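Carboxypeptidase A (Helicoverpa armigera, PDB 1JQG) probably removes C-terminal amino acids from peptides as a zinc-dependent metallocarboxypeptidase of the M14 family, made as a proenzyme with an activation peptide. Local coordinates at residues Q334-N347 / F401-V415. Residues are numbered along the deposited sequence; the frame is centred on the assembly and turned at random.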
ATOM      1  N   GLN A 334      -9.290   6.823 -16.395  1.00 20.22           N
ATOM      2  CA  GLN A 334      -8.327   6.695 -17.486  1.00 25.17           C
ATOM      3  C   GLN A 334      -7.221   5.728 -17.085  1.00 23.75           C
ATOM      4  O   GLN A 334      -6.745   4.938 -17.915  1.00 25.62           O
ATOM      5  CB  GLN A 334      -7.745   8.054 -17.930  1.00 25.16           C
ATOM      6  CG  GLN A 334      -8.766   8.964 -18.587  1.00 28.45           C
ATOM      7  CD  GLN A 334      -8.238  10.349 -18.881  1.00 37.56           C
ATOM      8  OE1 GLN A 334      -7.021  10.550 -18.989  1.00 48.21           O
ATOM      9  NE2 GLN A 334      -9.118  11.338 -19.019  1.00 40.51           N
ATOM     10  N   MET A 335      -6.789   5.804 -15.825  1.00 18.98           N
ATOM     11  CA  MET A 335      -5.721   4.923 -15.355  1.00 20.38           C
ATOM     12  C   MET A 335      -6.238   3.507 -15.215  1.00 19.26           C
ATOM     13  O   MET A 335      -5.550   2.561 -15.547  1.00 25.21           O
ATOM     14  CB  MET A 335      -5.134   5.347 -13.990  1.00 20.85           C
ATOM     15  CG  MET A 335      -4.356   6.640 -14.010  1.00 16.67           C
ATOM     16  SD  MET A 335      -3.549   7.105 -12.456  1.00 23.82           S
ATOM     17  CE  MET A 335      -4.893   7.531 -11.366  1.00 16.63           C
ATOM     18  N   ALA A 336      -7.460   3.365 -14.738  1.00 19.98           N
ATOM     19  CA  ALA A 336      -8.109   2.074 -14.591  1.00 23.69           C
ATOM     20  C   ALA A 336      -8.289   1.345 -15.925  1.00 23.76           C
ATOM     21  O   ALA A 336      -7.946   0.168 -16.055  1.00 28.75           O
ATOM     22  CB  ALA A 336      -9.456   2.195 -13.885  1.00 22.76           C
ATOM     23  N   GLN A 337      -8.833   2.010 -16.906  1.00 23.57           N
ATOM     24  CA  GLN A 337      -9.002   1.459 -18.246  1.00 28.53           C
ATOM     25  C   GLN A 337      -7.690   1.039 -18.906  1.00 23.78           C
ATOM     26  O   GLN A 337      -7.704   0.086 -19.672  1.00 24.85           O
ATOM     27  CB  GLN A 337      -9.708   2.538 -19.115  1.00 24.07           C
ATOM     28  CG  GLN A 337     -11.173   2.665 -18.736  1.00 37.03           C
ATOM     29  CD  GLN A 337     -11.919   3.601 -19.666  1.00 40.61           C
ATOM     30  OE1 GLN A 337     -11.447   4.707 -19.901  1.00 53.44           O
ATOM     31  NE2 GLN A 337     -13.031   3.090 -20.155  1.00 43.40           N
ATOM     32  N   ALA A 338      -6.610   1.759 -18.611  1.00 22.02           N
ATOM     33  CA  ALA A 338      -5.284   1.421 -19.140  1.00 20.53           C
ATOM     34  C   ALA A 338      -4.744   0.135 -18.513  1.00 21.88           C
ATOM     35  O   ALA A 338      -4.120  -0.641 -19.230  1.00 24.75           O
ATOM     36  CB  ALA A 338      -4.252   2.523 -18.985  1.00  9.58           C
ATOM     37  N   ILE A 339      -5.109  -0.122 -17.249  1.00 20.21           N
ATOM     38  CA  ILE A 339      -4.664  -1.323 -16.546  1.00 20.78           C
ATOM     39  C   ILE A 339      -5.509  -2.523 -16.960  1.00 21.65           C
ATOM     40  O   ILE A 339      -4.991  -3.618 -17.217  1.00 25.75           O
ATOM     41  CB  ILE A 339      -4.790  -1.155 -15.016  1.00 20.72           C
ATOM     42  CG1 ILE A 339      -3.925  -0.014 -14.506  1.00 18.19           C
ATOM     43  CG2 ILE A 339      -4.548  -2.482 -14.314  1.00 13.63           C
ATOM     44  CD1 ILE A 339      -3.809   0.083 -12.990  1.00 19.87           C
ATOM     45  N   ASP A 340      -6.803  -2.322 -17.097  1.00 20.15           N
ATOM     46  CA  ASP A 340      -7.744  -3.368 -17.494  1.00 23.46           C
ATOM     47  C   ASP A 340      -7.513  -3.864 -18.919  1.00 23.72           C
ATOM     48  O   ASP A 340      -7.746  -5.042 -19.210  1.00 26.20           O
ATOM     49  CB  ASP A 340      -9.189  -2.896 -17.430  1.00 17.13           C
ATOM     50  CG  ASP A 340      -9.637  -2.540 -16.034  1.00 18.91           C
ATOM     51  OD1 ASP A 340     -10.653  -1.811 -16.086  1.00 32.34           O
ATOM     52  OD2 ASP A 340      -9.047  -2.970 -15.016  1.00 25.56           O
ATOM     53  N   ARG A 341      -6.891  -3.010 -19.732  1.00 20.42           N
ATOM     54  CA  ARG A 341      -6.581  -3.396 -21.099  1.00 28.39           C
ATOM     55  C   ARG A 341      -5.433  -4.395 -21.172  1.00 28.67           C
ATOM     56  O   ARG A 341      -5.307  -5.034 -22.223  1.00 35.63           O
ATOM     57  CB  ARG A 341      -6.371  -2.117 -21.930  1.00 30.73           C
ATOM     58  CG  ARG A 341      -5.892  -2.298 -23.345  1.00 34.66           C
ATOM     59  CD  ARG A 341      -6.129  -1.026 -24.157  1.00 43.96           C
ATOM     60  NE  ARG A 341      -5.628  -1.186 -25.541  1.00 41.49           N
ATOM     61  CZ  ARG A 341      -6.058  -0.377 -26.525  1.00 53.99           C
ATOM     62  NH1 ARG A 341      -6.968   0.572 -26.252  1.00 47.37           N
ATOM     63  NH2 ARG A 341      -5.570  -0.548 -27.769  1.00 51.73           N
ATOM     64  N   VAL A 342      -4.614  -4.473 -20.128  1.00 24.85           N
ATOM     65  CA  VAL A 342      -3.473  -5.378 -20.138  1.00 27.93           C
ATOM     66  C   VAL A 342      -3.512  -6.413 -19.009  1.00 28.39           C
ATOM     67  O   VAL A 342      -2.453  -6.999 -18.678  1.00 26.56           O
ATOM     68  CB  VAL A 342      -2.117  -4.616 -20.103  1.00 22.63           C
ATOM     69  CG1 VAL A 342      -1.909  -3.776 -21.349  1.00 12.94           C
ATOM     70  CG2 VAL A 342      -2.044  -3.844 -18.800  1.00 20.43           C
ATOM     71  N   LYS A 343      -4.645  -6.482 -18.310  1.00 28.42           N
ATOM     72  CA  LYS A 343      -4.786  -7.325 -17.143  1.00 32.41           C
ATOM     73  C   LYS A 343      -4.754  -8.824 -17.477  1.00 37.69           C
ATOM     74  O   LYS A 343      -4.763  -9.240 -18.637  1.00 35.58           O
ATOM     75  CB  LYS A 343      -6.102  -7.017 -16.434  1.00 32.04           C
ATOM     76  CG  LYS A 343      -7.344  -7.515 -17.181  1.00 30.38           C
ATOM     77  CD  LYS A 343      -8.551  -7.535 -16.238  1.00 34.64           C
ATOM     78  CE  LYS A 343      -9.733  -8.259 -16.887  1.00 25.93           C
ATOM     79  NZ  LYS A 343     -10.905  -8.275 -15.941  1.00 28.32           N
ATOM     80  N   TRP A 344      -4.709  -9.647 -16.436  1.00 42.08           N
ATOM     81  CA  TRP A 344      -4.799 -11.098 -16.540  1.00 42.42           C
ATOM     82  C   TRP A 344      -6.288 -11.438 -16.642  1.00 46.01           C
ATOM     83  O   TRP A 344      -7.090 -10.832 -15.909  1.00 45.98           O
ATOM     84  CB  TRP A 344      -4.211 -11.737 -15.301  1.00 49.40           C
ATOM     85  CG  TRP A 344      -2.781 -12.167 -15.326  1.00 50.12           C
ATOM     86  CD1 TRP A 344      -2.133 -12.905 -14.371  1.00 52.89           C
ATOM     87  CD2 TRP A 344      -1.820 -11.932 -16.357  1.00 49.62           C
ATOM     88  NE1 TRP A 344      -0.825 -13.110 -14.745  1.00 52.56           N
ATOM     89  CE2 TRP A 344      -0.612 -12.517 -15.960  1.00 48.07           C
ATOM     90  CE3 TRP A 344      -1.857 -11.234 -17.567  1.00 50.58           C
ATOM     91  CZ2 TRP A 344       0.557 -12.448 -16.716  1.00 47.69           C
ATOM     92  CZ3 TRP A 344      -0.718 -11.152 -18.318  1.00 47.47           C
ATOM     93  CH2 TRP A 344       0.474 -11.756 -17.881  1.00 52.35           C
ATOM     94  N   SER A 345      -6.634 -12.391 -17.498  1.00 45.83           N
ATOM     95  CA  SER A 345      -8.003 -12.826 -17.690  1.00 46.86           C
ATOM     96  C   SER A 345      -8.613 -13.304 -16.381  1.00 47.08           C
ATOM     97  O   SER A 345      -9.788 -13.094 -16.118  1.00 51.74           O
ATOM     98  CB  SER A 345      -8.086 -13.910 -18.765  1.00 48.10           C
ATOM     99  OG  SER A 345      -7.601 -15.178 -18.366  1.00 57.00           O
ATOM    100  N   SER A 346      -7.814 -13.901 -15.512  1.00 45.82           N
ATOM    101  CA  SER A 346      -8.246 -14.379 -14.213  1.00 48.87           C
ATOM    102  C   SER A 346      -8.655 -13.257 -13.269  1.00 50.78           C
ATOM    103  O   SER A 346      -9.462 -13.418 -12.361  1.00 52.17           O
ATOM    104  CB  SER A 346      -7.088 -15.147 -13.539  1.00 51.56           C
ATOM    105  OG  SER A 346      -7.613 -15.938 -12.467  1.00 63.73           O
ATOM    106  N   ASN A 347      -8.030 -12.086 -13.389  1.00 52.23           N
ATOM    107  CA  ASN A 347      -8.265 -10.944 -12.536  1.00 46.35           C
ATOM    108  C   ASN A 347      -9.415 -10.055 -12.994  1.00 41.89           C
ATOM    109  O   ASN A 347      -9.823 -10.051 -14.149  1.00 42.44           O
ATOM    110  CB  ASN A 347      -6.993 -10.095 -12.444  1.00 46.45           C
ATOM    111  CG  ASN A 347      -5.854 -10.852 -11.790  1.00 47.16           C
ATOM    112  OD1 ASN A 347      -6.148 -11.689 -10.949  1.00 49.51           O
ATOM    113  ND2 ASN A 347      -4.626 -10.550 -12.186  1.00 53.47           N
ATOM    114  N   PHE A 401       3.209 -13.697 -10.738  1.00 24.22           N
ATOM    115  CA  PHE A 401       2.491 -12.423 -10.914  1.00 22.14           C
ATOM    116  C   PHE A 401       3.393 -11.229 -10.672  1.00 20.53           C
ATOM    117  O   PHE A 401       3.007 -10.086 -10.900  1.00 21.11           O
ATOM    118  CB  PHE A 401       1.265 -12.410 -10.007  1.00 25.98           C
ATOM    119  CG  PHE A 401       0.363 -11.227 -10.141  1.00 39.00           C
ATOM    120  CD1 PHE A 401       0.113 -10.356  -9.083  1.00 37.27           C
ATOM    121  CD2 PHE A 401      -0.281 -11.001 -11.350  1.00 39.75           C
ATOM    122  CE1 PHE A 401      -0.749  -9.285  -9.232  1.00 37.72           C
ATOM    123  CE2 PHE A 401      -1.138  -9.916 -11.483  1.00 41.71           C
ATOM    124  CZ  PHE A 401      -1.376  -9.053 -10.440  1.00 36.59           C
ATOM    125  N   ILE A 402       4.622 -11.443 -10.207  1.00 22.74           N
ATOM    126  CA  ILE A 402       5.533 -10.370  -9.826  1.00 22.43           C
ATOM    127  C   ILE A 402       5.803  -9.362 -10.931  1.00 25.01           C
ATOM    128  O   ILE A 402       5.663  -8.144 -10.689  1.00 25.48           O
ATOM    129  CB  ILE A 402       6.849 -10.905  -9.286  1.00 21.59           C
ATOM    130  CG1 ILE A 402       6.636 -11.849  -8.107  1.00 26.10           C
ATOM    131  CG2 ILE A 402       7.749  -9.701  -8.962  1.00 17.89           C
ATOM    132  CD1 ILE A 402       7.878 -12.187  -7.294  1.00 20.61           C
ATOM    133  N   GLU A 403       6.226  -9.819 -12.101  1.00 23.08           N
ATOM    134  CA  GLU A 403       6.449  -8.932 -13.234  1.00 24.59           C
ATOM    135  C   GLU A 403       5.167  -8.297 -13.750  1.00 24.46           C
ATOM    136  O   GLU A 403       5.146  -7.141 -14.171  1.00 29.35           O
ATOM    137  CB  GLU A 403       7.171  -9.699 -14.360  1.00 26.43           C
ATOM    138  CG  GLU A 403       7.587  -8.791 -15.508  1.00 32.85           C
ATOM    139  CD  GLU A 403       8.461  -9.476 -16.543  1.00 35.54           C
ATOM    140  OE1 GLU A 403       9.694  -9.305 -16.590  1.00 39.09           O
ATOM    141  OE2 GLU A 403       7.896 -10.227 -17.356  1.00 42.28           O
ATOM    142  N   GLN A 404       4.072  -9.061 -13.828  1.00 23.78           N
ATOM    143  CA  GLN A 404       2.807  -8.591 -14.367  1.00 19.01           C
ATOM    144  C   GLN A 404       2.238  -7.504 -13.455  1.00 20.54           C
ATOM    145  O   GLN A 404       1.665  -6.549 -13.963  1.00 19.11           O
ATOM    146  CB  GLN A 404       1.798  -9.730 -14.494  1.00 12.75           C
ATOM    147  CG  GLN A 404       0.379  -9.304 -14.860  1.00 20.28           C
ATOM    148  CD  GLN A 404       0.263  -8.561 -16.165  1.00 26.39           C
ATOM    149  OE1 GLN A 404       1.073  -8.621 -17.095  1.00 28.91           O
ATOM    150  NE2 GLN A 404      -0.804  -7.772 -16.336  1.00 34.11           N
ATOM    151  N   ALA A 405       2.447  -7.637 -12.151  1.00 20.99           N
ATOM    152  CA  ALA A 405       2.039  -6.698 -11.148  1.00 19.99           C
ATOM    153  C   ALA A 405       2.677  -5.335 -11.407  1.00 21.74           C
ATOM    154  O   ALA A 405       1.940  -4.339 -11.465  1.00 24.29           O
ATOM    155  CB  ALA A 405       2.414  -7.255  -9.777  1.00 16.22           C
ATOM    156  N   GLY A 406       3.962  -5.349 -11.713  1.00 19.83           N
ATOM    157  CA  GLY A 406       4.694  -4.151 -12.065  1.00 24.87           C
ATOM    158  C   GLY A 406       4.271  -3.544 -13.401  1.00 21.45           C
ATOM    159  O   GLY A 406       4.040  -2.354 -13.494  1.00 23.80           O
ATOM    160  N   PHE A 407       4.227  -4.406 -14.410  1.00 18.87           N
ATOM    161  CA  PHE A 407       3.949  -3.951 -15.786  1.00 20.04           C
ATOM    162  C   PHE A 407       2.541  -3.397 -15.903  1.00 19.13           C
ATOM    163  O   PHE A 407       2.285  -2.326 -16.456  1.00 18.57           O
ATOM    164  CB  PHE A 407       4.146  -5.116 -16.772  1.00 21.55           C
ATOM    165  CG  PHE A 407       3.608  -4.900 -18.151  1.00 22.83           C
ATOM    166  CD1 PHE A 407       4.395  -4.217 -19.069  1.00 28.29           C
ATOM    167  CD2 PHE A 407       2.353  -5.346 -18.536  1.00 21.16           C
ATOM    168  CE1 PHE A 407       3.928  -3.968 -20.347  1.00 35.23           C
ATOM    169  CE2 PHE A 407       1.896  -5.111 -19.835  1.00 28.34           C
ATOM    170  CZ  PHE A 407       2.681  -4.414 -20.742  1.00 28.71           C
ATOM    171  N   GLU A 408       1.589  -4.172 -15.358  1.00 20.42           N
ATOM    172  CA  GLU A 408       0.172  -3.754 -15.315  1.00 21.98           C
ATOM    173  C   GLU A 408      -0.072  -2.377 -14.703  1.00 21.49           C
ATOM    174  O   GLU A 408      -0.689  -1.495 -15.274  1.00 16.25           O
ATOM    175  CB  GLU A 408      -0.548  -4.772 -14.423  1.00 31.43           C
ATOM    176  CG  GLU A 408      -2.051  -4.738 -14.466  1.00 40.65           C
ATOM    177  CD  GLU A 408      -2.636  -5.846 -13.596  1.00 37.45           C
ATOM    178  OE1 GLU A 408      -3.372  -5.478 -12.678  1.00 38.22           O
ATOM    179  OE2 GLU A 408      -2.298  -6.992 -13.953  1.00 37.51           O
ATOM    180  N   THR A 409       0.505  -2.114 -13.517  1.00 21.23           N
ATOM    181  CA  THR A 409       0.364  -0.871 -12.801  1.00 18.67           C
ATOM    182  C   THR A 409       1.037   0.286 -13.509  1.00 18.63           C
ATOM    183  O   THR A 409       0.542   1.417 -13.507  1.00 16.00           O
ATOM    184  CB  THR A 409       0.935  -0.981 -11.365  1.00 19.11           C
ATOM    185  OG1 THR A 409       0.435  -2.176 -10.748  1.00 19.60           O
ATOM    186  CG2 THR A 409       0.543   0.202 -10.483  1.00 17.61           C
ATOM    187  N   TRP A 410       2.136  -0.004 -14.214  1.00 16.85           N
ATOM    188  CA  TRP A 410       2.917   1.065 -14.849  1.00 19.16           C
ATOM    189  C   TRP A 410       2.102   1.679 -15.995  1.00 18.70           C
ATOM    190  O   TRP A 410       2.229   2.857 -16.344  1.00 16.40           O
ATOM    191  CB  TRP A 410       4.269   0.551 -15.314  1.00 17.70           C
ATOM    192  CG  TRP A 410       5.115   1.558 -16.044  1.00 23.87           C
ATOM    193  CD1 TRP A 410       5.607   1.489 -17.323  1.00 18.68           C
ATOM    194  CD2 TRP A 410       5.589   2.792 -15.488  1.00 15.54           C
ATOM    195  NE1 TRP A 410       6.355   2.621 -17.590  1.00 22.61           N
ATOM    196  CE2 TRP A 410       6.363   3.432 -16.476  1.00 21.58           C
ATOM    197  CE3 TRP A 410       5.440   3.429 -14.268  1.00 22.15           C
ATOM    198  CZ2 TRP A 410       6.982   4.663 -16.281  1.00 20.74           C
ATOM    199  CZ3 TRP A 410       6.041   4.653 -14.032  1.00 15.96           C
ATOM    200  CH2 TRP A 410       6.796   5.238 -15.042  1.00 23.02           C
ATOM    201  N   GLU A 411       1.261   0.863 -16.618  1.00 17.87           N
ATOM    202  CA  GLU A 411       0.314   1.318 -17.617  1.00 19.77           C
ATOM    203  C   GLU A 411      -0.595   2.410 -17.065  1.00 21.21           C
ATOM    204  O   GLU A 411      -0.962   3.340 -17.788  1.00 25.63           O
ATOM    205  CB  GLU A 411      -0.514   0.156 -18.189  1.00 18.65           C
ATOM    206  CG  GLU A 411       0.280  -0.946 -18.845  1.00 20.72           C
ATOM    207  CD  GLU A 411       1.137  -0.361 -19.980  1.00 29.94           C
ATOM    208  OE1 GLU A 411       0.425   0.185 -20.852  1.00 20.20           O
ATOM    209  OE2 GLU A 411       2.404  -0.425 -20.018  1.00 35.90           O
ATOM    210  N   GLY A 412      -1.068   2.224 -15.826  1.00 20.04           N
ATOM    211  CA  GLY A 412      -1.971   3.196 -15.209  1.00 17.58           C
ATOM    212  C   GLY A 412      -1.237   4.434 -14.722  1.00 16.62           C
ATOM    213  O   GLY A 412      -1.703   5.555 -14.835  1.00 17.49           O
ATOM    214  N   ILE A 413      -0.048   4.213 -14.176  1.00 18.24           N
ATOM    215  CA  ILE A 413       0.770   5.282 -13.627  1.00 20.53           C
ATOM    216  C   ILE A 413       1.194   6.289 -14.694  1.00 20.94           C
ATOM    217  O   ILE A 413       1.102   7.475 -14.449  1.00 22.05           O
ATOM    218  CB  ILE A 413       1.993   4.713 -12.861  1.00 17.76           C
ATOM    219  CG1 ILE A 413       1.518   3.852 -11.699  1.00 17.29           C
ATOM    220  CG2 ILE A 413       2.896   5.842 -12.368  1.00 15.97           C
ATOM    221  CD1 ILE A 413       2.527   3.241 -10.761  1.00 18.07           C
ATOM    222  N   LYS A 414       1.726   5.838 -15.830  1.00 19.38           N
ATOM    223  CA  LYS A 414       2.195   6.750 -16.851  1.00 22.12           C
ATOM    224  C   LYS A 414       1.048   7.527 -17.504  1.00 25.57           C
ATOM    225  O   LYS A 414       1.145   8.676 -17.991  1.00 25.40           O
ATOM    226  CB  LYS A 414       3.046   6.032 -17.912  1.00 21.22           C
ATOM    227  CG  LYS A 414       2.366   5.053 -18.821  1.00 23.83           C
ATOM    228  CD  LYS A 414       3.428   4.187 -19.554  1.00 18.05           C
ATOM    229  CE  LYS A 414       2.738   2.965 -20.189  0.50 14.42           C
ATOM    230  NZ  LYS A 414       3.632   2.406 -21.229  0.50 15.96           N
ATOM    231  N   VAL A 415      -0.137   6.928 -17.553  1.00 25.43           N
ATOM    232  CA  VAL A 415      -1.317   7.553 -18.115  1.00 21.72           C
ATOM    233  C   VAL A 415      -1.741   8.650 -17.161  1.00 21.89           C
ATOM    234  O   VAL A 415      -2.176   9.718 -17.619  1.00 24.54           O
ATOM    235  CB  VAL A 415      -2.455   6.567 -18.345  1.00 23.05           C
ATOM    236  CG1 VAL A 415      -3.796   7.257 -18.484  1.00 29.56           C
ATOM    237  CG2 VAL A 415      -2.262   5.745 -19.623  1.00 27.58           C
TER
HETATM  238  O   HOH W   1      -2.710  -0.131 -21.527  1.00 28.46           O
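Gly-412 and Met-335 bring the two helices together most closely: their CA atoms lie 4.1 Å apart, where the short helical segments run roughly antiparallel, at 149°. The bare glycine lets Ile-339 settle onto the backbone, its CG1 3.8 Å from Gly-412 CA, while CG2, anti to the backbone N, packs 3.4 Å from Glu-408 CG, the two side chains crossing at about a right angle. Met-335 runs CG and SD past the Gly-412 carbonyl before its end leads away; the side chain also touches Tyr-379 and Tyr-381. This is the inner side. In the alpha/beta zinc carboxypeptidase fold, helices 325-340 and 402-421 pack here side by side against the mixed sheet, touching strand 377-383, with Thr-409 on Tyr-381 and Leu-383 and its side chain about 14 Å from the zinc ion.

Toward solvent, around partly exposed Ala-338 and Val-415, a water takes over part of the contact, donating to both Ala-338 O and Glu-411 OE1. Past 334-340 the chain leaves the helix, and buried Gln-404 of the other helix receives it: bent at chi2 (59°), it lays CG over the six-membered ring of exposed Trp-344, 3.6 Å from the centroid, with its amide stacked nearly parallel to the indole. Its NE2 donates to Val-342 O (3.0 Å, bent at 137°) and, straighter, to the anti lone pair of Glu-408 OE2, two bonds that fix the amide's rotation. Phe-401, stacked on Tyr-386, meets Trp-344 obliquely.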